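Local coordinates for extracellular invertase (Aspergillus kawachii, PDB 5XH8), which probably splits sucrose and passes the fructosyl unit to water or to another sugar, forming fructooligosaccharides such as 1-kestose, at residues P35-C43 against Q364-L372; S67-T75 against L326-K335. All coordinates share one frame; numbering follows the deposited sequence.

Contact 1. Residues P35-C43 against Q364-L372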
loop_
_atom_site.group_PDB
_atom_site.type_symbol
_atom_site.label_atom_id
_atom_site.label_comp_id
_atom_site.label_asym_id
_atom_site.label_seq_id
_atom_site.Cartn_x
_atom_site.Cartn_y
_atom_site.Cartn_z
ATOM N N PRO A 35 -31.693 11.791 0.723
ATOM C CA PRO A 35 -32.933 11.949 1.483
ATOM C C PRO A 35 -32.795 12.915 2.654
ATOM O O PRO A 35 -33.737 13.640 2.954
ATOM C CB PRO A 35 -33.256 10.525 1.942
ATOM C CG PRO A 35 -32.602 9.658 0.916
ATOM C CD PRO A 35 -31.308 10.374 0.612
ATOM N N ASN A 36 -31.609 12.959 3.259
ATOM C CA ASN A 36 -31.266 13.960 4.273
ATOM C C ASN A 36 -29.762 14.003 4.415
ATOM O O ASN A 36 -29.063 13.251 3.730
ATOM C CB ASN A 36 -31.890 13.570 5.606
ATOM C CG ASN A 36 -31.537 12.143 6.008
ATOM O OD1 ASN A 36 -30.379 11.725 5.983
ATOM N ND2 ASN A 36 -32.546 11.383 6.328
ATOM N N GLY A 37 -29.258 14.856 5.313
ATOM C CA GLY A 37 -27.834 14.903 5.597
ATOM C C GLY A 37 -27.022 15.562 4.479
ATOM O O GLY A 37 -27.533 16.322 3.654
ATOM N N GLN A 38 -25.738 15.263 4.460
ATOM C CA GLN A 38 -24.771 16.045 3.684
ATOM C C GLN A 38 -24.426 15.309 2.392
ATOM O O GLN A 38 -24.311 14.069 2.372
ATOM C CB GLN A 38 -23.501 16.274 4.529
ATOM C CG GLN A 38 -22.485 17.253 3.941
ATOM C CD GLN A 38 -21.404 16.590 3.114
ATOM O OE1 GLN A 38 -21.475 15.396 2.765
ATOM N NE2 GLN A 38 -20.378 17.354 2.803
ATOM N N ILE A 39 -24.238 16.100 1.343
ATOM C CA ILE A 39 -23.730 15.643 0.088
ATOM C C ILE A 39 -22.416 16.328 -0.195
ATOM O O ILE A 39 -22.270 17.567 -0.010
ATOM C CB ILE A 39 -24.763 15.806 -1.065
ATOM C CG1 ILE A 39 -24.234 15.108 -2.339
ATOM C CG2 ILE A 39 -25.117 17.283 -1.316
ATOM C CD1 ILE A 39 -25.208 15.044 -3.494
ATOM N N GLY A 40 -21.460 15.513 -0.662
ATOM C CA GLY A 40 -20.157 15.978 -1.096
ATOM C C GLY A 40 -20.002 15.769 -2.602
ATOM O O GLY A 40 -20.981 15.788 -3.328
ATOM N N ASP A 41 -18.764 15.540 -3.041
ATOM C CA ASP A 41 -18.414 15.422 -4.472
ATOM C C ASP A 41 -19.300 14.377 -5.141
ATOM O O ASP A 41 -19.434 13.261 -4.599
ATOM C CB ASP A 41 -16.981 14.912 -4.668
ATOM C CG ASP A 41 -15.914 15.805 -4.080
ATOM O OD1 ASP A 41 -16.228 16.665 -3.235
ATOM O OD2 ASP A 41 -14.725 15.603 -4.448
ATOM N N PRO A 42 -19.888 14.699 -6.310
ATOM C CA PRO A 42 -20.474 13.621 -7.077
ATOM C C PRO A 42 -19.342 12.719 -7.627
ATOM O O PRO A 42 -18.211 13.168 -7.753
ATOM C CB PRO A 42 -21.213 14.350 -8.195
ATOM C CG PRO A 42 -20.393 15.585 -8.411
ATOM C CD PRO A 42 -19.930 15.979 -7.042
ATOM N N CYS A 43 -19.655 11.456 -7.882
ATOM C CA CYS A 43 -18.695 10.501 -8.443
ATOM C C CYS A 43 -19.459 9.235 -8.782
ATOM O O CYS A 43 -20.695 9.202 -8.685
ATOM C CB CYS A 43 -17.533 10.213 -7.455
ATOM S SG CYS A 43 -18.044 9.625 -5.833
ATOM N N GLN A 364 -31.679 22.408 9.691
ATOM C CA GLN A 364 -31.945 22.035 8.310
ATOM C C GLN A 364 -31.907 20.511 8.150
ATOM O O GLN A 364 -32.744 19.942 7.472
ATOM C CB GLN A 364 -30.963 22.732 7.368
ATOM C CG GLN A 364 -31.308 22.547 5.907
ATOM C CD GLN A 364 -30.629 23.568 5.027
ATOM O OE1 GLN A 364 -31.261 24.506 4.548
ATOM N NE2 GLN A 364 -29.319 23.387 4.812
ATOM N N ASN A 365 -30.954 19.857 8.801
ATOM C CA ASN A 365 -30.778 18.421 8.693
ATOM C C ASN A 365 -30.458 17.939 7.263
ATOM O O ASN A 365 -30.687 16.773 6.944
ATOM C CB ASN A 365 -31.978 17.652 9.263
ATOM C CG ASN A 365 -31.658 16.179 9.524
ATOM O OD1 ASN A 365 -30.543 15.835 9.854
ATOM N ND2 ASN A 365 -32.628 15.315 9.334
ATOM N N TRP A 366 -29.938 18.837 6.425
ATOM C CA TRP A 366 -29.291 18.473 5.170
ATOM C C TRP A 366 -28.349 19.610 4.802
ATOM O O TRP A 366 -28.473 20.730 5.311
ATOM C CB TRP A 366 -30.281 18.212 4.025
ATOM C CG TRP A 366 -31.167 19.402 3.667
ATOM C CD1 TRP A 366 -32.371 19.724 4.235
ATOM C CD2 TRP A 366 -30.909 20.422 2.677
ATOM N NE1 TRP A 366 -32.881 20.870 3.664
ATOM C CE2 TRP A 366 -32.004 21.330 2.719
ATOM C CE3 TRP A 366 -29.878 20.652 1.762
ATOM C CZ2 TRP A 366 -32.086 22.449 1.893
ATOM C CZ3 TRP A 366 -29.977 21.753 0.908
ATOM C CH2 TRP A 366 -31.071 22.650 0.998
ATOM N N THR A 367 -27.397 19.293 3.931
ATOM C CA THR A 367 -26.333 20.210 3.554
ATOM C C THR A 367 -25.875 19.870 2.148
ATOM O O THR A 367 -25.444 18.744 1.895
ATOM C CB THR A 367 -25.111 20.083 4.489
ATOM O OG1 THR A 367 -25.509 20.236 5.849
ATOM C CG2 THR A 367 -24.058 21.124 4.145
ATOM N N GLY A 368 -25.964 20.854 1.249
ATOM C CA GLY A 368 -25.527 20.709 -0.112
ATOM C C GLY A 368 -26.537 20.131 -1.102
ATOM O O GLY A 368 -27.558 19.518 -0.736
ATOM N N THR A 369 -26.203 20.306 -2.374
ATOM C CA THR A 369 -26.937 19.691 -3.461
ATOM C C THR A 369 -25.994 19.522 -4.634
ATOM O O THR A 369 -24.931 20.149 -4.658
ATOM C CB THR A 369 -28.141 20.559 -3.876
ATOM O OG1 THR A 369 -28.948 19.859 -4.824
ATOM C CG2 THR A 369 -27.690 21.877 -4.481
ATOM N N LEU A 370 -26.375 18.659 -5.584
ATOM C CA LEU A 370 -25.794 18.719 -6.908
ATOM C C LEU A 370 -26.616 19.710 -7.708
ATOM O O LEU A 370 -27.822 19.898 -7.444
ATOM C CB LEU A 370 -25.834 17.355 -7.611
ATOM C CG LEU A 370 -25.135 16.188 -6.923
ATOM C CD1 LEU A 370 -24.991 15.004 -7.879
ATOM C CD2 LEU A 370 -23.783 16.605 -6.379
ATOM N N LEU A 371 -25.976 20.332 -8.686
ATOM C CA LEU A 371 -26.700 21.164 -9.652
ATOM C C LEU A 371 -27.400 20.295 -10.711
ATOM O O LEU A 371 -27.247 19.056 -10.743
ATOM C CB LEU A 371 -25.746 22.173 -10.275
ATOM C CG LEU A 371 -25.059 23.084 -9.246
ATOM C CD1 LEU A 371 -24.183 24.100 -9.969
ATOM C CD2 LEU A 371 -26.079 23.791 -8.367
ATOM N N LEU A 372 -28.221 20.931 -11.544
ATOM C CA LEU A 372 -28.945 20.223 -12.584
ATOM C C LEU A 372 -27.931 19.504 -13.517
ATOM O O LEU A 372 -26.860 20.040 -13.791
ATOM C CB LEU A 372 -29.766 21.201 -13.443
ATOM C CG LEU A 372 -30.828 22.068 -12.756
ATOM C CD1 LEU A 372 -31.273 23.145 -13.734
ATOM C CD2 LEU A 372 -31.968 21.195 -12.256
HETATM O O HOH W 1 -28.133 17.287 0.900
#

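Contact 2. Residues S67-T75 against L326-K335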
loop_
_atom_site.group_PDB
_atom_site.type_symbol
_atom_site.label_atom_id
_atom_site.label_comp_id
_atom_site.label_asym_id
_atom_site.label_seq_id
_atom_site.Cartn_x
_atom_site.Cartn_y
_atom_site.Cartn_z
ATOM N N SER A 67 -25.887 6.489 -3.891
ATOM C CA SER A 67 -26.261 6.390 -5.297
ATOM C C SER A 67 -27.773 6.365 -5.532
ATOM O O SER A 67 -28.566 6.042 -4.653
ATOM C CB SER A 67 -25.588 5.148 -5.917
ATOM O OG SER A 67 -25.718 5.128 -7.319
ATOM N N ALA A 68 -28.147 6.743 -6.745
ATOM C CA ALA A 68 -29.522 6.659 -7.241
ATOM C C ALA A 68 -29.499 6.364 -8.745
ATOM O O ALA A 68 -28.460 6.552 -9.401
ATOM C CB ALA A 68 -30.250 7.975 -6.990
ATOM N N THR A 69 -30.636 5.903 -9.278
ATOM C CA THR A 69 -30.772 5.628 -10.694
ATOM C C THR A 69 -31.811 6.537 -11.327
ATOM O O THR A 69 -32.704 7.065 -10.641
ATOM C CB THR A 69 -31.178 4.169 -10.964
ATOM O OG1 THR A 69 -32.411 3.882 -10.300
ATOM C CG2 THR A 69 -30.090 3.189 -10.464
ATOM N N THR A 70 -31.670 6.724 -12.638
ATOM C CA THR A 70 -32.673 7.403 -13.435
ATOM C C THR A 70 -32.902 6.652 -14.752
ATOM O O THR A 70 -31.929 6.173 -15.378
ATOM C CB THR A 70 -32.308 8.856 -13.688
ATOM O OG1 THR A 70 -33.330 9.468 -14.487
ATOM C CG2 THR A 70 -30.964 9.012 -14.395
ATOM N N ASP A 71 -34.176 6.543 -15.158
ATOM C CA ASP A 71 -34.505 5.971 -16.462
ATOM C C ASP A 71 -34.882 7.022 -17.469
ATOM O O ASP A 71 -35.193 6.672 -18.609
ATOM C CB ASP A 71 -35.585 4.881 -16.359
ATOM C CG ASP A 71 -36.954 5.418 -15.936
ATOM O OD1 ASP A 71 -37.328 6.530 -16.310
ATOM O OD2 ASP A 71 -37.657 4.694 -15.227
ATOM N N ASP A 72 -34.849 8.300 -17.072
ATOM C CA ASP A 72 -35.277 9.381 -17.961
ATOM C C ASP A 72 -34.367 10.614 -17.953
ATOM O O ASP A 72 -34.570 11.556 -18.742
ATOM C CB ASP A 72 -36.738 9.762 -17.612
ATOM C CG ASP A 72 -36.894 10.230 -16.147
ATOM O OD1 ASP A 72 -35.861 10.400 -15.448
ATOM O OD2 ASP A 72 -38.034 10.427 -15.682
ATOM N N LEU A 73 -33.347 10.603 -17.084
ATOM C CA LEU A 73 -32.484 11.765 -16.849
ATOM C C LEU A 73 -33.269 13.020 -16.426
ATOM O O LEU A 73 -32.911 14.152 -16.759
ATOM C CB LEU A 73 -31.539 12.033 -18.029
ATOM C CG LEU A 73 -30.257 12.823 -17.686
ATOM C CD1 LEU A 73 -29.312 12.030 -16.773
ATOM C CD2 LEU A 73 -29.526 13.272 -18.942
ATOM N N ALA A 74 -34.303 12.778 -15.629
ATOM C CA ALA A 74 -35.120 13.845 -15.036
ATOM C C ALA A 74 -35.423 13.533 -13.595
ATOM O O ALA A 74 -35.170 14.365 -12.709
ATOM C CB ALA A 74 -36.411 14.016 -15.818
ATOM N N THR A 75 -35.935 12.326 -13.363
ATOM C CA THR A 75 -36.316 11.864 -12.046
ATOM C C THR A 75 -35.429 10.699 -11.592
ATOM O O THR A 75 -34.857 9.972 -12.415
ATOM C CB THR A 75 -37.767 11.368 -12.054
ATOM O OG1 THR A 75 -37.861 10.218 -12.911
ATOM C CG2 THR A 75 -38.724 12.472 -12.525
ATOM N N LEU A 326 -22.937 9.212 -21.480
ATOM C CA LEU A 326 -24.266 8.584 -21.472
ATOM C C LEU A 326 -24.572 8.187 -22.914
ATOM O O LEU A 326 -24.762 9.070 -23.764
ATOM C CB LEU A 326 -25.326 9.583 -20.951
ATOM C CG LEU A 326 -26.783 9.115 -20.933
ATOM C CD1 LEU A 326 -26.993 7.957 -19.956
ATOM C CD2 LEU A 326 -27.730 10.278 -20.621
ATOM N N PRO A 327 -24.591 6.879 -23.207
ATOM C CA PRO A 327 -24.772 6.543 -24.617
ATOM C C PRO A 327 -26.212 6.727 -25.115
ATOM O O PRO A 327 -27.187 6.621 -24.344
ATOM C CB PRO A 327 -24.332 5.070 -24.695
ATOM C CG PRO A 327 -24.552 4.544 -23.336
ATOM C CD PRO A 327 -24.310 5.685 -22.391
ATOM N N SER A 328 -26.314 6.936 -26.420
ATOM C CA SER A 328 -27.604 7.006 -27.131
ATOM C C SER A 328 -28.491 5.795 -26.878
ATOM O O SER A 328 -29.701 5.908 -26.933
ATOM C CB SER A 328 -27.372 7.147 -28.646
ATOM O OG SER A 328 -26.893 5.929 -29.194
ATOM N N THR A 329 -27.882 4.654 -26.583
ATOM C CA THR A 329 -28.602 3.434 -26.252
ATOM C C THR A 329 -29.165 3.366 -24.843
ATOM O O THR A 329 -29.896 2.421 -24.523
ATOM C CB THR A 329 -27.683 2.228 -26.397
ATOM O OG1 THR A 329 -26.551 2.397 -25.532
ATOM C CG2 THR A 329 -27.215 2.092 -27.885
ATOM N N SER A 330 -28.837 4.332 -23.988
ATOM C CA SER A 330 -29.390 4.340 -22.628
ATOM C C SER A 330 -30.909 4.466 -22.610
ATOM O O SER A 330 -31.508 4.926 -23.583
ATOM C CB SER A 330 -28.743 5.449 -21.781
ATOM O OG SER A 330 -29.209 6.748 -22.106
ATOM N N LEU A 331 -31.534 4.045 -21.505
ATOM C CA LEU A 331 -32.956 4.272 -21.311
ATOM C C LEU A 331 -33.361 5.744 -21.478
ATOM O O LEU A 331 -34.257 6.031 -22.266
ATOM C CB LEU A 331 -33.452 3.725 -19.979
ATOM C CG LEU A 331 -33.680 2.224 -19.901
ATOM C CD1 LEU A 331 -34.037 1.842 -18.465
ATOM C CD2 LEU A 331 -34.767 1.764 -20.880
ATOM N N PRO A 332 -32.697 6.689 -20.777
ATOM C CA PRO A 332 -33.088 8.097 -21.011
ATOM C C PRO A 332 -32.955 8.550 -22.466
ATOM O O PRO A 332 -33.882 9.184 -23.017
ATOM C CB PRO A 332 -32.121 8.917 -20.138
ATOM C CG PRO A 332 -31.535 7.955 -19.164
ATOM C CD PRO A 332 -31.689 6.556 -19.711
ATOM N N SER A 333 -31.807 8.255 -23.060
ATOM C CA SER A 333 -31.506 8.695 -24.435
ATOM C C SER A 333 -32.417 8.057 -25.508
ATOM O O SER A 333 -32.768 8.704 -26.491
ATOM C CB SER A 333 -30.039 8.425 -24.755
ATOM O OG SER A 333 -29.205 9.099 -23.832
ATOM N N THR A 334 -32.774 6.793 -25.306
ATOM C CA THR A 334 -33.741 6.100 -26.147
ATOM C C THR A 334 -35.112 6.788 -26.100
ATOM O O THR A 334 -35.745 6.961 -27.142
ATOM C CB THR A 334 -33.852 4.618 -25.749
ATOM O OG1 THR A 334 -32.582 4.002 -25.961
ATOM C CG2 THR A 334 -34.913 3.865 -26.583
ATOM N N LYS A 335 -35.556 7.225 -24.922
ATOM C CA LYS A 335 -36.830 7.960 -24.826
ATOM C C LYS A 335 -36.769 9.338 -25.462
ATOM O O LYS A 335 -37.734 9.772 -26.073
ATOM C CB LYS A 335 -37.308 8.097 -23.381
ATOM C CG LYS A 335 -37.672 6.775 -22.730
ATOM C CD LYS A 335 -37.755 6.932 -21.226
ATOM C CE LYS A 335 -37.691 5.596 -20.547
ATOM N NZ LYS A 335 -37.909 5.747 -19.101
HETATM O O HOH W 2 -35.643 10.245 -21.042
#

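Contact 1. Residues P35-C43 against Q364-L372
T367 pairs with strand 37-43 through backbone N and O: T367 N donates to G37 O at 3.0 Å, and T367 O receives I39 N at 3.0 Å. T367 N stands above the carbonyl plane of G37, 57° out of it, whereas I39 N meets T367 O almost head-on, with a C=O...N angle of 176°. One step back, G37 N donates to N365 O at 2.9 Å. A water lies between G37 O and G368 O. Q38 and T367 turn to the same face of the sheet, where Q38 CG rests 3.9 Å from T367 CB. Beyond G368 the backbones spread, and side chains take over. With CG1 anti to the backbone N (chi1 -172°), the extended I39 carries CD1 to 3.6 Å from L370 CD2, the two side chains crossing at about a right angle. P42 joins in, its CB 3.8 Å from L370 CD1. The indole of W366 leads away from the strand, its NE1 bonded to F23 O and its ring in a cation-pi contact with R27. D41, next to P42, hydrogen-bonds a bound glycerol. Such short parallel pairing between the first and last blades is consistent with closure of the five-bladed propeller of family GH32.

Contact 2. Residues S67-T75 against L326-K335
K335 NZ is held twice by D71, donating a hydrogen bond to D71 O at 2.9 Å and forming a salt bridge with D71 OD1 at 3.0 Å. D71 presents its backbone O and OD1 together because CG sits between the backbone N and the carbonyl carbon (chi1 67°), which folds the carboxylate back near its own carbonyl. K335 is extended beyond CG and runs past L331 and P332, bringing NZ above the carbonyl plane of D71. The ring carbons CB, CG and CD of P332 lie against the backbone of D71 to L73, with P332 CB 3.8 Å from L73 CB. The turn after strand 65-70, of what is probably the first propeller blade, meets the helix that follows strand 318-326 of the last. L73, with positive phi, swings its chain (chi1 -157°, chi2 67°) so that CD2 meets L326 CD2 tip to tip at 3.9 Å. T70 OG1 accepts D72 N at 3.2 Å, an ST turn, and gives its proton to T75 O at 2.6 Å. D72 OD1 takes A74 N and T75 N from one face, an Asx turn and motif, while OD2 receives T75 OG1. A water links D72 O to P332 O.

In the fold
From the N terminus the chain enters contact 1 with strand 37-47, turns through strands 54-60 and 65-70, and reaches contact 2 at the turn after the latter. It then builds the sheets spanning 96-150, 166-227 and 247-311, consistent with the three middle propeller blades. Strand 318-326 and helix 331-336 bring it back against the 67-75 turn, closing contact 2; strands 341-348 and 366-385 follow, and the start of 366-385 closes contact 1. The loop of contact 2 is thus nested inside that of contact 1. Their centres lie about 21 Å apart and both reach the same sheet; strand pairing at 35-43/364-372 and turn-to-helix packing at 67-75/326-335 join the probable seam between first and last blades.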